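(R)-specific secondary-alkylsulfatase (Pseudomonas sp., PDB 4AXH) catalyses the zinc-dependent hydrolysis of (R)-secondary alkyl sulfates with strict inversion of configuration, releasing (S)-secondary alcohols and sulfate. Local coordinates at residues D476-V488 against L500-T512. Numbering follows the deposited sequence.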
loop_
_atom_site.group_PDB
_atom_site.type_symbol
_atom_site.label_atom_id
_atom_site.label_comp_id
_atom_site.label_asym_id
_atom_site.label_seq_id
_atom_site.Cartn_x
_atom_site.Cartn_y
_atom_site.Cartn_z
ATOM N N ASP A 476 27.819 11.007 -14.839
ATOM C CA ASP A 476 26.532 11.238 -14.176
ATOM C C ASP A 476 25.440 10.597 -15.022
ATOM O O ASP A 476 24.563 11.278 -15.573
ATOM C CB ASP A 476 26.299 12.758 -13.991
ATOM C CG ASP A 476 25.065 13.192 -13.208
ATOM O OD1 ASP A 476 24.355 12.309 -12.659
ATOM O OD2 ASP A 476 24.802 14.416 -13.146
ATOM N N TYR A 477 25.507 9.251 -15.126
ATOM C CA TYR A 477 24.572 8.396 -15.883
ATOM C C TYR A 477 23.149 8.471 -15.351
ATOM O O TYR A 477 22.207 8.259 -16.102
ATOM C CB TYR A 477 25.053 6.943 -15.926
ATOM C CG TYR A 477 26.463 6.788 -16.441
ATOM C CD1 TYR A 477 26.775 7.073 -17.766
ATOM C CD2 TYR A 477 27.497 6.418 -15.592
ATOM C CE1 TYR A 477 28.080 6.976 -18.236
ATOM C CE2 TYR A 477 28.805 6.293 -16.056
ATOM C CZ TYR A 477 29.092 6.566 -17.385
ATOM O OH TYR A 477 30.367 6.431 -17.874
ATOM N N ARG A 478 23.002 8.803 -14.073
ATOM C CA ARG A 478 21.728 8.956 -13.403
ATOM C C ARG A 478 20.979 10.144 -13.992
ATOM O O ARG A 478 19.791 10.027 -14.311
ATOM C CB ARG A 478 21.962 9.121 -11.891
ATOM C CG ARG A 478 20.877 8.467 -11.073
ATOM C CD ARG A 478 21.121 8.694 -9.623
ATOM N NE ARG A 478 19.878 9.022 -8.928
ATOM C CZ ARG A 478 19.821 9.256 -7.629
ATOM N NH1 ARG A 478 20.922 9.195 -6.891
ATOM N NH2 ARG A 478 18.660 9.545 -7.050
ATOM N N TRP A 479 21.684 11.282 -14.174
ATOM C CA TRP A 479 21.073 12.468 -14.762
ATOM C C TRP A 479 20.874 12.266 -16.257
ATOM O O TRP A 479 19.814 12.610 -16.776
ATOM C CB TRP A 479 21.850 13.742 -14.424
ATOM C CG TRP A 479 21.278 14.986 -15.042
ATOM C CD1 TRP A 479 21.867 15.773 -15.991
ATOM C CD2 TRP A 479 19.976 15.551 -14.803
ATOM N NE1 TRP A 479 21.014 16.797 -16.352
ATOM C CE2 TRP A 479 19.859 16.697 -15.624
ATOM C CE3 TRP A 479 18.914 15.222 -13.947
ATOM C CZ2 TRP A 479 18.730 17.512 -15.613
ATOM C CZ3 TRP A 479 17.781 16.016 -13.958
ATOM C CH2 TRP A 479 17.694 17.144 -14.788
ATOM N N ALA A 480 21.846 11.630 -16.928
ATOM C CA ALA A 480 21.746 11.291 -18.340
ATOM C C ALA A 480 20.423 10.550 -18.661
ATOM O O ALA A 480 19.720 10.989 -19.566
ATOM C CB ALA A 480 22.929 10.446 -18.759
ATOM N N VAL A 481 20.049 9.495 -17.882
ATOM C CA VAL A 481 18.804 8.733 -18.086
ATOM C C VAL A 481 17.536 9.548 -17.888
ATOM O O VAL A 481 16.534 9.254 -18.532
ATOM C CB VAL A 481 18.716 7.348 -17.393
ATOM C CG1 VAL A 481 19.853 6.436 -17.823
ATOM C CG2 VAL A 481 18.658 7.471 -15.885
ATOM N N GLN A 482 17.573 10.564 -17.015
ATOM C CA GLN A 482 16.427 11.445 -16.784
ATOM C C GLN A 482 16.156 12.310 -18.025
ATOM O O GLN A 482 14.998 12.468 -18.395
ATOM C CB GLN A 482 16.630 12.303 -15.533
ATOM C CG GLN A 482 16.331 11.558 -14.242
ATOM C CD GLN A 482 14.862 11.579 -13.909
ATOM O OE1 GLN A 482 14.235 12.639 -13.820
ATOM N NE2 GLN A 482 14.287 10.406 -13.696
ATOM N N LEU A 483 17.228 12.831 -18.695
ATOM C CA LEU A 483 17.122 13.622 -19.932
ATOM C C LEU A 483 16.648 12.730 -21.077
ATOM O O LEU A 483 15.669 13.069 -21.751
ATOM C CB LEU A 483 18.460 14.291 -20.322
ATOM C CG LEU A 483 19.102 15.328 -19.370
ATOM C CD1 LEU A 483 20.021 16.240 -20.106
ATOM C CD2 LEU A 483 18.072 16.229 -18.713
ATOM N N GLY A 484 17.327 11.591 -21.250
ATOM C CA GLY A 484 17.025 10.578 -22.257
ATOM C C GLY A 484 15.596 10.081 -22.232
ATOM O O GLY A 484 15.027 9.832 -23.291
ATOM N N ASN A 485 14.993 9.974 -21.035
ATOM C CA ASN A 485 13.608 9.528 -20.883
ATOM C C ASN A 485 12.662 10.572 -21.442
ATOM O O ASN A 485 11.698 10.220 -22.125
ATOM C CB ASN A 485 13.257 9.203 -19.403
ATOM C CG ASN A 485 12.034 8.321 -19.252
ATOM O OD1 ASN A 485 11.963 7.217 -19.843
ATOM N ND2 ASN A 485 11.034 8.799 -18.483
ATOM N N HIS A 486 12.956 11.857 -21.176
ATOM C CA HIS A 486 12.147 12.970 -21.672
ATOM C C HIS A 486 12.160 13.013 -23.189
ATOM O O HIS A 486 11.106 13.194 -23.788
ATOM C CB HIS A 486 12.604 14.310 -21.078
ATOM C CG HIS A 486 12.178 14.492 -19.656
ATOM N ND1 HIS A 486 10.962 14.799 -19.148
ATOM C CD2 HIS A 486 13.063 14.325 -18.616
ATOM C CE1 HIS A 486 11.096 14.830 -17.785
ATOM N NE2 HIS A 486 12.360 14.526 -17.514
ATOM N N LEU A 487 13.341 12.794 -23.802
ATOM C CA LEU A 487 13.477 12.813 -25.249
ATOM C C LEU A 487 12.822 11.624 -25.921
ATOM O O LEU A 487 12.030 11.838 -26.839
ATOM C CB LEU A 487 14.929 13.021 -25.723
ATOM C CG LEU A 487 15.086 13.417 -27.208
ATOM C CD1 LEU A 487 14.225 14.616 -27.579
ATOM C CD2 LEU A 487 16.523 13.717 -27.543
ATOM N N VAL A 488 13.133 10.389 -25.463
ATOM C CA VAL A 488 12.569 9.138 -25.990
ATOM C C VAL A 488 11.024 9.153 -25.948
ATOM O O VAL A 488 10.406 8.746 -26.922
ATOM C CB VAL A 488 13.218 7.863 -25.361
ATOM C CG1 VAL A 488 12.457 6.581 -25.719
ATOM C CG2 VAL A 488 14.680 7.747 -25.774
ATOM N N LEU A 500 21.871 6.557 -26.633
ATOM C CA LEU A 500 22.528 7.259 -25.545
ATOM C C LEU A 500 21.917 6.863 -24.236
ATOM O O LEU A 500 22.662 6.421 -23.363
ATOM C CB LEU A 500 22.473 8.781 -25.756
ATOM C CG LEU A 500 23.744 9.495 -26.330
ATOM C CD1 LEU A 500 24.726 8.545 -27.015
ATOM C CD2 LEU A 500 23.360 10.625 -27.257
ATOM N N GLN A 501 20.563 6.928 -24.111
ATOM C CA GLN A 501 19.888 6.511 -22.877
ATOM C C GLN A 501 20.164 5.042 -22.552
ATOM O O GLN A 501 20.331 4.708 -21.380
ATOM C CB GLN A 501 18.395 6.805 -22.893
ATOM C CG GLN A 501 17.865 7.087 -21.483
ATOM C CD GLN A 501 16.420 6.672 -21.246
ATOM O OE1 GLN A 501 15.704 6.233 -22.280
ATOM N NE2 GLN A 501 15.919 6.734 -20.118
ATOM N N ALA A 502 20.286 4.184 -23.581
ATOM C CA ALA A 502 20.599 2.765 -23.405
ATOM C C ALA A 502 22.019 2.606 -22.896
ATOM O O ALA A 502 22.247 1.777 -22.012
ATOM C CB ALA A 502 20.414 2.013 -24.705
ATOM N N ASP A 503 22.955 3.439 -23.397
ATOM C CA ASP A 503 24.376 3.436 -23.014
ATOM C C ASP A 503 24.571 3.824 -21.548
ATOM O O ASP A 503 25.352 3.180 -20.844
ATOM C CB ASP A 503 25.208 4.364 -23.938
ATOM C CG ASP A 503 25.623 3.786 -25.303
ATOM O OD1 ASP A 503 25.025 2.768 -25.735
ATOM O OD2 ASP A 503 26.557 4.348 -25.931
ATOM N N ALA A 504 23.849 4.868 -21.094
ATOM C CA ALA A 504 23.871 5.391 -19.732
ATOM C C ALA A 504 23.244 4.404 -18.743
ATOM O O ALA A 504 23.823 4.229 -17.670
ATOM C CB ALA A 504 23.165 6.728 -19.667
ATOM N N MET A 505 22.091 3.750 -19.112
ATOM C CA MET A 505 21.381 2.703 -18.333
ATOM C C MET A 505 22.293 1.515 -18.125
ATOM O O MET A 505 22.376 0.997 -17.022
ATOM C CB MET A 505 20.152 2.187 -19.084
ATOM C CG MET A 505 18.898 2.943 -18.789
ATOM S SD MET A 505 17.493 1.816 -18.753
ATOM C CE MET A 505 16.161 3.012 -18.851
ATOM N N GLU A 506 22.964 1.076 -19.208
ATOM C CA GLU A 506 23.910 -0.030 -19.259
ATOM C C GLU A 506 25.039 0.163 -18.252
ATOM O O GLU A 506 25.407 -0.802 -17.572
ATOM C CB GLU A 506 24.460 -0.123 -20.683
ATOM C CG GLU A 506 25.440 -1.250 -20.937
ATOM C CD GLU A 506 25.728 -1.402 -22.411
ATOM O OE1 GLU A 506 26.513 -0.592 -22.959
ATOM O OE2 GLU A 506 25.074 -2.267 -23.036
ATOM N N GLN A 507 25.585 1.405 -18.153
ATOM C CA GLN A 507 26.650 1.798 -17.223
ATOM C C GLN A 507 26.123 1.730 -15.800
ATOM O O GLN A 507 26.850 1.260 -14.930
ATOM C CB GLN A 507 27.204 3.208 -17.539
ATOM C CG GLN A 507 28.034 3.337 -18.842
ATOM C CD GLN A 507 29.232 2.423 -18.944
ATOM O OE1 GLN A 507 30.132 2.430 -18.096
ATOM N NE2 GLN A 507 29.302 1.658 -20.039
ATOM N N LEU A 508 24.837 2.122 -15.572
ATOM C CA LEU A 508 24.147 2.025 -14.270
ATOM C C LEU A 508 23.993 0.546 -13.855
ATOM O O LEU A 508 24.061 0.233 -12.665
ATOM C CB LEU A 508 22.780 2.710 -14.269
ATOM C CG LEU A 508 22.778 4.246 -14.402
ATOM C CD1 LEU A 508 21.360 4.769 -14.652
ATOM C CD2 LEU A 508 23.360 4.927 -13.181
ATOM N N GLY A 509 23.811 -0.329 -14.850
ATOM C CA GLY A 509 23.699 -1.771 -14.685
ATOM C C GLY A 509 25.043 -2.360 -14.332
ATOM O O GLY A 509 25.122 -3.235 -13.468
ATOM N N TYR A 510 26.124 -1.861 -14.995
ATOM C CA TYR A 510 27.502 -2.269 -14.721
ATOM C C TYR A 510 27.905 -1.845 -13.300
ATOM O O TYR A 510 28.753 -2.482 -12.691
ATOM C CB TYR A 510 28.480 -1.615 -15.722
ATOM C CG TYR A 510 28.409 -2.099 -17.161
ATOM C CD1 TYR A 510 27.915 -3.366 -17.472
ATOM C CD2 TYR A 510 28.877 -1.309 -18.210
ATOM C CE1 TYR A 510 27.861 -3.822 -18.790
ATOM C CE2 TYR A 510 28.798 -1.744 -19.537
ATOM C CZ TYR A 510 28.287 -3.002 -19.822
ATOM O OH TYR A 510 28.211 -3.459 -21.118
ATOM N N GLN A 511 27.284 -0.769 -12.785
ATOM C CA GLN A 511 27.588 -0.153 -11.496
ATOM C C GLN A 511 26.834 -0.712 -10.296
ATOM O O GLN A 511 27.424 -0.814 -9.222
ATOM C CB GLN A 511 27.406 1.389 -11.567
ATOM C CG GLN A 511 28.576 2.146 -12.206
ATOM C CD GLN A 511 28.325 3.628 -12.295
ATOM O OE1 GLN A 511 27.536 4.213 -11.524
ATOM N NE2 GLN A 511 29.013 4.280 -13.237
ATOM N N THR A 512 25.527 -0.993 -10.447
ATOM C CA THR A 512 24.634 -1.479 -9.374
ATOM C C THR A 512 24.962 -2.832 -8.762
ATOM O O THR A 512 25.245 -3.806 -9.479
ATOM C CB THR A 512 23.165 -1.366 -9.739
ATOM O OG1 THR A 512 22.397 -1.637 -8.573
ATOM C CG2 THR A 512 22.748 -2.326 -10.851
#
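Y477 and A504, with CA atoms 4.9 Å apart, and G484 and Q501 set the register of two roughly antiparallel helices, 477-488 and 500-511, whose axes approach to 8.7 Å at a crossing angle of -146°. These consecutive helices form a hairpin in the dimerisation region, which is related by sequence family to TPR proteins. Small residues permit the closeness: A480 CB meets A504 CB at 3.8 Å, while G484, lacking a side chain, lets Q501 CG lie over its CA. Y477 is a knob among A504, Q507, L508 and Q511. Q507 CB sits 3.6 Å from the centroid of the Y477 ring, nearly on the normal, a CH-pi contact. The Q511 amide comes to the ring's edge, NE2 3.5 Å from Y477 CE2, its plane turned 64° from the ring. V481 and L508 meet tip to tip, and V481 CG1 also packs on M505 CG. Q501 is the knob among V481, G484, N485 and V488, its NE2 giving V481 O a weak, bent bond (3.0 Å, 126°). The interface is thus mainly apolar, while polar ends tie the hairpin outward: Y477 OH hydrogen-bonds to S38 OG, Q507 OE1 and Q511 NE2 to T41 OG1, and N485 OD1 to N438 of the second subunit.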